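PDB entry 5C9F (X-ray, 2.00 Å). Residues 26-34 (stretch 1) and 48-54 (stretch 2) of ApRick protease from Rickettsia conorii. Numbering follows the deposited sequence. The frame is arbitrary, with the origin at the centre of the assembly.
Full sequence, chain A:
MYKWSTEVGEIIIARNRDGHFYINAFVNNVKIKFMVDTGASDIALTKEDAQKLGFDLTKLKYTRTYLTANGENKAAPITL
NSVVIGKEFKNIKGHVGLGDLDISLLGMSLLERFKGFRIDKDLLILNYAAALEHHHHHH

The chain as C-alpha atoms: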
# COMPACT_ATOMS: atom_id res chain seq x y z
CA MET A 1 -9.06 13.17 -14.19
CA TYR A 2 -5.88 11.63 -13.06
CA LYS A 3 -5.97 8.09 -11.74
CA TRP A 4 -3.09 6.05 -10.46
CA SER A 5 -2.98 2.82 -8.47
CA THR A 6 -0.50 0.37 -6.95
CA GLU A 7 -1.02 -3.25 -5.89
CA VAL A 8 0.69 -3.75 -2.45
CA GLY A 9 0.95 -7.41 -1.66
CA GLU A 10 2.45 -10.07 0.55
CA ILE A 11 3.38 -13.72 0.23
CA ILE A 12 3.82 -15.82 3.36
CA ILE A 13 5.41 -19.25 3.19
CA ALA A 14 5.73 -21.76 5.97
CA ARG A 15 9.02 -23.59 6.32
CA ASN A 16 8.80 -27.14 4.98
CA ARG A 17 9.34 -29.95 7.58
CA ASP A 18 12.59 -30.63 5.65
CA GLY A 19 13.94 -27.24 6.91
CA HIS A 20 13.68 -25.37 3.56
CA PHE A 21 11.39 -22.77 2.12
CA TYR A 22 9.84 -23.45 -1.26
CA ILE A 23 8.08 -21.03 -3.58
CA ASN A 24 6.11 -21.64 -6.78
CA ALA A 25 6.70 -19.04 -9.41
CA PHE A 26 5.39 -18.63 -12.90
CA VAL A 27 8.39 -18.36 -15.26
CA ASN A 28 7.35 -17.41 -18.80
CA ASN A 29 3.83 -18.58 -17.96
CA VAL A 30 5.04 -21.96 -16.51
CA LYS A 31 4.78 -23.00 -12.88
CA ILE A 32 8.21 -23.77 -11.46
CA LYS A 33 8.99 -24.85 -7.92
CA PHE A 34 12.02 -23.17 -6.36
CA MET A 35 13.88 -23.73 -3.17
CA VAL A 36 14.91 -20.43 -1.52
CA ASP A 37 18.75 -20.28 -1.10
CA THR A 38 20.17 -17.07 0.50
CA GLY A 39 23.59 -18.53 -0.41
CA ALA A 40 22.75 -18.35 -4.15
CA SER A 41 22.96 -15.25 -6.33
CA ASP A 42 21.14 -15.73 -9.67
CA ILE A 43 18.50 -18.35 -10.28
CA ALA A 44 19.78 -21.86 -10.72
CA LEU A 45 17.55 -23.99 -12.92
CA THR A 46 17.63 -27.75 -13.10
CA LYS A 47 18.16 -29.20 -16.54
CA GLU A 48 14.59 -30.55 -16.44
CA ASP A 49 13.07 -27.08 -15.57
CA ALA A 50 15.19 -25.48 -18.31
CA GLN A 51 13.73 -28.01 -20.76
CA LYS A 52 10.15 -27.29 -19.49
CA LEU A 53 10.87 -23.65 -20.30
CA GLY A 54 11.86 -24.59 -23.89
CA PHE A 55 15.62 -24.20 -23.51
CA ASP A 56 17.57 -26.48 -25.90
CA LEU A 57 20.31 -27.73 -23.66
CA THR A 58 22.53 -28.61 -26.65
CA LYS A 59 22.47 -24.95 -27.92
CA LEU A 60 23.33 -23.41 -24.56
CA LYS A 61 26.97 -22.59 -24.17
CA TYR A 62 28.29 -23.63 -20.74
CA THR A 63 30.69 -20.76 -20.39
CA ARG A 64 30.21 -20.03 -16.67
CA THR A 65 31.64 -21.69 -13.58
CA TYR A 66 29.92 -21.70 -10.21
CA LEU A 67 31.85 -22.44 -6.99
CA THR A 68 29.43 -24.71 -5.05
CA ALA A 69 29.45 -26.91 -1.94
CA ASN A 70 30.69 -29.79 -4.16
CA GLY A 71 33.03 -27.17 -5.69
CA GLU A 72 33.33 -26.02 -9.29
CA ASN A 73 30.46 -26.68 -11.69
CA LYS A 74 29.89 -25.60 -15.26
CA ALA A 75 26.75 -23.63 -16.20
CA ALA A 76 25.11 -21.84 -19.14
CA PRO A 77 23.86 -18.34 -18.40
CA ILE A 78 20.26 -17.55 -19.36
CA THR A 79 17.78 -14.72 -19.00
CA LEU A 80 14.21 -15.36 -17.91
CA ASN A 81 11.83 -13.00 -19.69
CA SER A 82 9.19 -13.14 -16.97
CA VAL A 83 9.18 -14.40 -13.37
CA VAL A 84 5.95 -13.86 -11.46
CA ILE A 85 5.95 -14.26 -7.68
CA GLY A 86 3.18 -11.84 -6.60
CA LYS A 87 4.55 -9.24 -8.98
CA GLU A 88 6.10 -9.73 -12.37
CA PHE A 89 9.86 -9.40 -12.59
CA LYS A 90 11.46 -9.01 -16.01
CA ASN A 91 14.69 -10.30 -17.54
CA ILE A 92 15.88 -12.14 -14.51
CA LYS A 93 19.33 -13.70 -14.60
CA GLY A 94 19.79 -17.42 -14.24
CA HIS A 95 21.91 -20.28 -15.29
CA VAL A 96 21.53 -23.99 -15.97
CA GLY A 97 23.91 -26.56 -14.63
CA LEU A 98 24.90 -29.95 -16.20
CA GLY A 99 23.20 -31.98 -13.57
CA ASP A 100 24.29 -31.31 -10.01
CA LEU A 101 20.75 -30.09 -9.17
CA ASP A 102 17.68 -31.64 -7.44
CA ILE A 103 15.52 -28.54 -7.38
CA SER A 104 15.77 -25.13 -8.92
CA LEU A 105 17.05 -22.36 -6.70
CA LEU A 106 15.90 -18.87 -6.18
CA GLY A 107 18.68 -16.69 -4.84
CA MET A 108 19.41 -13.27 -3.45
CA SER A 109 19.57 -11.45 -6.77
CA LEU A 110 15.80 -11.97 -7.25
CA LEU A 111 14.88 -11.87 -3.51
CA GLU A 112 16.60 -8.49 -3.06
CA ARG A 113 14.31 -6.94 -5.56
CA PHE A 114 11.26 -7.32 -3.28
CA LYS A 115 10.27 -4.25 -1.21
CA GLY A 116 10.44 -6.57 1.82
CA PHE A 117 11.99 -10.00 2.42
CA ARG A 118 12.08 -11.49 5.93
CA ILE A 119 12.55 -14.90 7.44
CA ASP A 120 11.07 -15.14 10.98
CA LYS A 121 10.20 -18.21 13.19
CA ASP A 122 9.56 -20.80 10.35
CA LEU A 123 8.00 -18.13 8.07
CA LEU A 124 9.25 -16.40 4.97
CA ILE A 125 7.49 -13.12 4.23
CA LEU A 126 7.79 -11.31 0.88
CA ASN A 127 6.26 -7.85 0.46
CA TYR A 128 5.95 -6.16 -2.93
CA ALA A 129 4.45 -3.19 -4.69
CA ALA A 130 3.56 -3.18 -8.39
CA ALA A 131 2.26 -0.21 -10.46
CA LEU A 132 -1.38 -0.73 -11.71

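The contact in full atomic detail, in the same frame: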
# COMPACT_ATOMS: atom_id res chain seq x y z
N PHE A 26 5.68 -18.46 -11.52
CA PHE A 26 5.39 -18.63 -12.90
C PHE A 26 6.46 -17.97 -13.74
O PHE A 26 6.65 -16.75 -13.70
CB PHE A 26 4.01 -18.10 -13.24
CG PHE A 26 2.93 -18.96 -12.67
CD1 PHE A 26 2.57 -18.81 -11.34
CD2 PHE A 26 2.32 -19.95 -13.44
CE1 PHE A 26 1.58 -19.61 -10.79
CE2 PHE A 26 1.33 -20.77 -12.88
CZ PHE A 26 0.96 -20.59 -11.55
N VAL A 27 7.21 -18.81 -14.44
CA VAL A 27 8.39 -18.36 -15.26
C VAL A 27 7.95 -18.54 -16.71
O VAL A 27 7.68 -19.66 -17.13
CB VAL A 27 9.61 -19.19 -14.92
CG1 VAL A 27 10.81 -18.70 -15.71
CG2 VAL A 27 9.91 -19.12 -13.41
N ASN A 28 7.85 -17.41 -17.44
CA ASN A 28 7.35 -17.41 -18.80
C ASN A 28 6.06 -18.21 -18.90
O ASN A 28 5.93 -19.10 -19.73
CB ASN A 28 8.41 -17.96 -19.76
CG ASN A 28 9.69 -17.20 -19.70
OD1 ASN A 28 9.73 -16.03 -19.26
ND2 ASN A 28 10.79 -17.87 -20.08
N ASN A 29 5.16 -17.95 -17.97
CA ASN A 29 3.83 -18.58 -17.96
C ASN A 29 3.83 -20.02 -17.42
O ASN A 29 2.81 -20.63 -17.43
CB ASN A 29 3.13 -18.49 -19.41
CG ASN A 29 1.63 -18.69 -19.33
OD1 ASN A 29 0.93 -19.53 -20.02
ND2 ASN A 29 1.10 -17.89 -18.50
N VAL A 30 4.95 -20.57 -16.95
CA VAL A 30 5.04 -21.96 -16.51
C VAL A 30 5.34 -22.02 -15.01
O VAL A 30 6.28 -21.42 -14.52
CB VAL A 30 6.18 -22.69 -17.26
CG1 VAL A 30 6.35 -24.12 -16.82
CG2 VAL A 30 5.93 -22.61 -18.77
N LYS A 31 4.57 -22.82 -14.30
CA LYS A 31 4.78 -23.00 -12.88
C LYS A 31 6.06 -23.74 -12.63
O LYS A 31 6.26 -24.86 -13.16
CB LYS A 31 3.65 -23.79 -12.25
CG LYS A 31 3.73 -23.86 -10.75
CD LYS A 31 2.78 -24.97 -10.27
CE LYS A 31 2.57 -24.95 -8.77
NZ LYS A 31 1.62 -26.05 -8.45
N ILE A 32 6.95 -23.13 -11.84
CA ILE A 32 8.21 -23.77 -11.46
C ILE A 32 8.29 -23.70 -9.96
O ILE A 32 8.02 -22.68 -9.36
CB ILE A 32 9.44 -23.03 -12.05
CG1 ILE A 32 9.43 -22.97 -13.58
CG2 ILE A 32 10.74 -23.68 -11.59
CD1 ILE A 32 9.63 -24.28 -14.28
N LYS A 33 8.75 -24.79 -9.34
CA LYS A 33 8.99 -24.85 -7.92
C LYS A 33 10.44 -24.55 -7.62
O LYS A 33 11.34 -25.18 -8.14
CB LYS A 33 8.63 -26.23 -7.39
CG LYS A 33 8.59 -26.24 -5.87
CD LYS A 33 8.35 -27.64 -5.36
CE LYS A 33 7.80 -27.63 -3.95
NZ LYS A 33 7.71 -29.01 -3.40
N PHE A 34 10.67 -23.55 -6.79
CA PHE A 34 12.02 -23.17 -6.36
C PHE A 34 12.21 -23.42 -4.90
O PHE A 34 11.26 -23.28 -4.10
CB PHE A 34 12.24 -21.67 -6.56
CG PHE A 34 12.32 -21.27 -7.97
CD1 PHE A 34 13.50 -21.46 -8.66
CD2 PHE A 34 11.22 -20.76 -8.64
CE1 PHE A 34 13.56 -21.14 -10.03
CE2 PHE A 34 11.29 -20.39 -9.98
CZ PHE A 34 12.46 -20.58 -10.68
N GLU A 48 15.99 -30.24 -16.11
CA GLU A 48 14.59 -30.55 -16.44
C GLU A 48 13.69 -29.27 -16.49
O GLU A 48 12.86 -29.13 -17.38
CB GLU A 48 14.04 -31.58 -15.47
CG GLU A 48 12.55 -31.83 -15.59
CD GLU A 48 12.03 -32.85 -14.54
OE1 GLU A 48 11.04 -32.54 -13.84
OE2 GLU A 48 12.59 -33.97 -14.41
N ASP A 49 13.82 -28.37 -15.52
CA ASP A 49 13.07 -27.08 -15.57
C ASP A 49 13.47 -26.24 -16.79
O ASP A 49 12.61 -25.63 -17.42
CB ASP A 49 13.26 -26.27 -14.30
CG ASP A 49 12.52 -26.86 -13.10
OD1 ASP A 49 11.53 -27.60 -13.33
OD2 ASP A 49 12.89 -26.54 -11.95
N ALA A 50 14.76 -26.21 -17.13
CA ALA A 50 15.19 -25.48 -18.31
C ALA A 50 14.50 -26.04 -19.55
O ALA A 50 13.99 -25.28 -20.39
CB ALA A 50 16.70 -25.57 -18.51
N GLN A 51 14.42 -27.38 -19.63
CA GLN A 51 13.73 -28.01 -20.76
C GLN A 51 12.20 -27.74 -20.75
O GLN A 51 11.64 -27.43 -21.79
CB GLN A 51 13.99 -29.51 -20.76
CG GLN A 51 15.41 -29.81 -21.09
CD GLN A 51 15.74 -31.27 -20.94
OE1 GLN A 51 15.51 -31.85 -19.91
NE2 GLN A 51 16.18 -31.87 -22.02
N LYS A 52 11.56 -27.77 -19.59
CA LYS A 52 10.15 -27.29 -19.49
C LYS A 52 9.95 -25.87 -20.02
O LYS A 52 8.89 -25.57 -20.56
CB LYS A 52 9.66 -27.19 -18.07
CG LYS A 52 9.48 -28.51 -17.35
CD LYS A 52 8.87 -28.18 -15.95
CE LYS A 52 7.35 -28.10 -16.05
NZ LYS A 52 6.79 -27.29 -14.95
N LEU A 53 10.97 -25.02 -19.86
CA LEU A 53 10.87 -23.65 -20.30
C LEU A 53 11.30 -23.49 -21.76
O LEU A 53 11.35 -22.37 -22.29
CB LEU A 53 11.72 -22.74 -19.41
CG LEU A 53 11.18 -22.64 -17.98
CD1 LEU A 53 12.12 -21.84 -17.12
CD2 LEU A 53 9.76 -22.06 -17.89
N GLY A 54 11.58 -24.60 -22.43
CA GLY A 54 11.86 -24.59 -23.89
C GLY A 54 13.32 -24.31 -24.21
O GLY A 54 13.62 -24.08 -25.35
O HOH W 1 10.16 -20.21 -21.62
O HOH W 2 12.46 -27.10 -9.59

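A type I' turn runs from Val27 to Val30, with Asn28 (phi/psi 48/47) and Asn29 (79/4) both at the positive phi this turn requires. Two backbone hydrogen bonds close it, Val27 N to Val30 O at 2.8 Å and Val30 N to Val27 O at 2.9 Å. Strand 30-34 then runs nearly antiparallel to helix 48-52: the N-to-C directions differ by 167° and the axes approach to 10.0 Å. The register follows alternate strand residues, with CA of Val30 7.2 Å from CA of Leu53 and CA of Ile32 7.2 Å from CA of Asp49. The helix ends at Lys52; Leu53, with phi/psi of -88/6, is the first residue to leave helical geometry, although its N still bonds to Asp49 O at 3.0 Å.

Strand alternation sets the side-chain contact: CA-to-CB points toward the helix in Val30 and Ile32 and away in Lys31. Leu53 leaves its backbone sideways, but its chi1 m, chi2 t rotamer brings the tip nearer. CD1 of Leu53 lies 3.7 Å from CG1 of Val27, while CD2 of Leu53 lies 3.7 Å from CB of Val30 and 4.2 Å from CD1 of Ile32. The same CD2 of Leu53 packs 3.3 Å from O of Val27, so the leucine also covers turn backbone.

Lys52 reaches across to the strand, its NZ lying 3.1 Å from O of Lys31 and 3.7 Å from CG1 of Val30. Toward the start of the helix segment, OD2 of Asp49 sits 3.6 Å from CG2 of Ile32.

Water bridges both ends. One water accepts from ND2 of Asn28 (2.9 Å from the water O) and donates to O of Leu53 (2.6 Å from that water O). A second donates to O of Lys33 and OD2 of Asp49, its oxygen 2.7 and 2.5 Å from them.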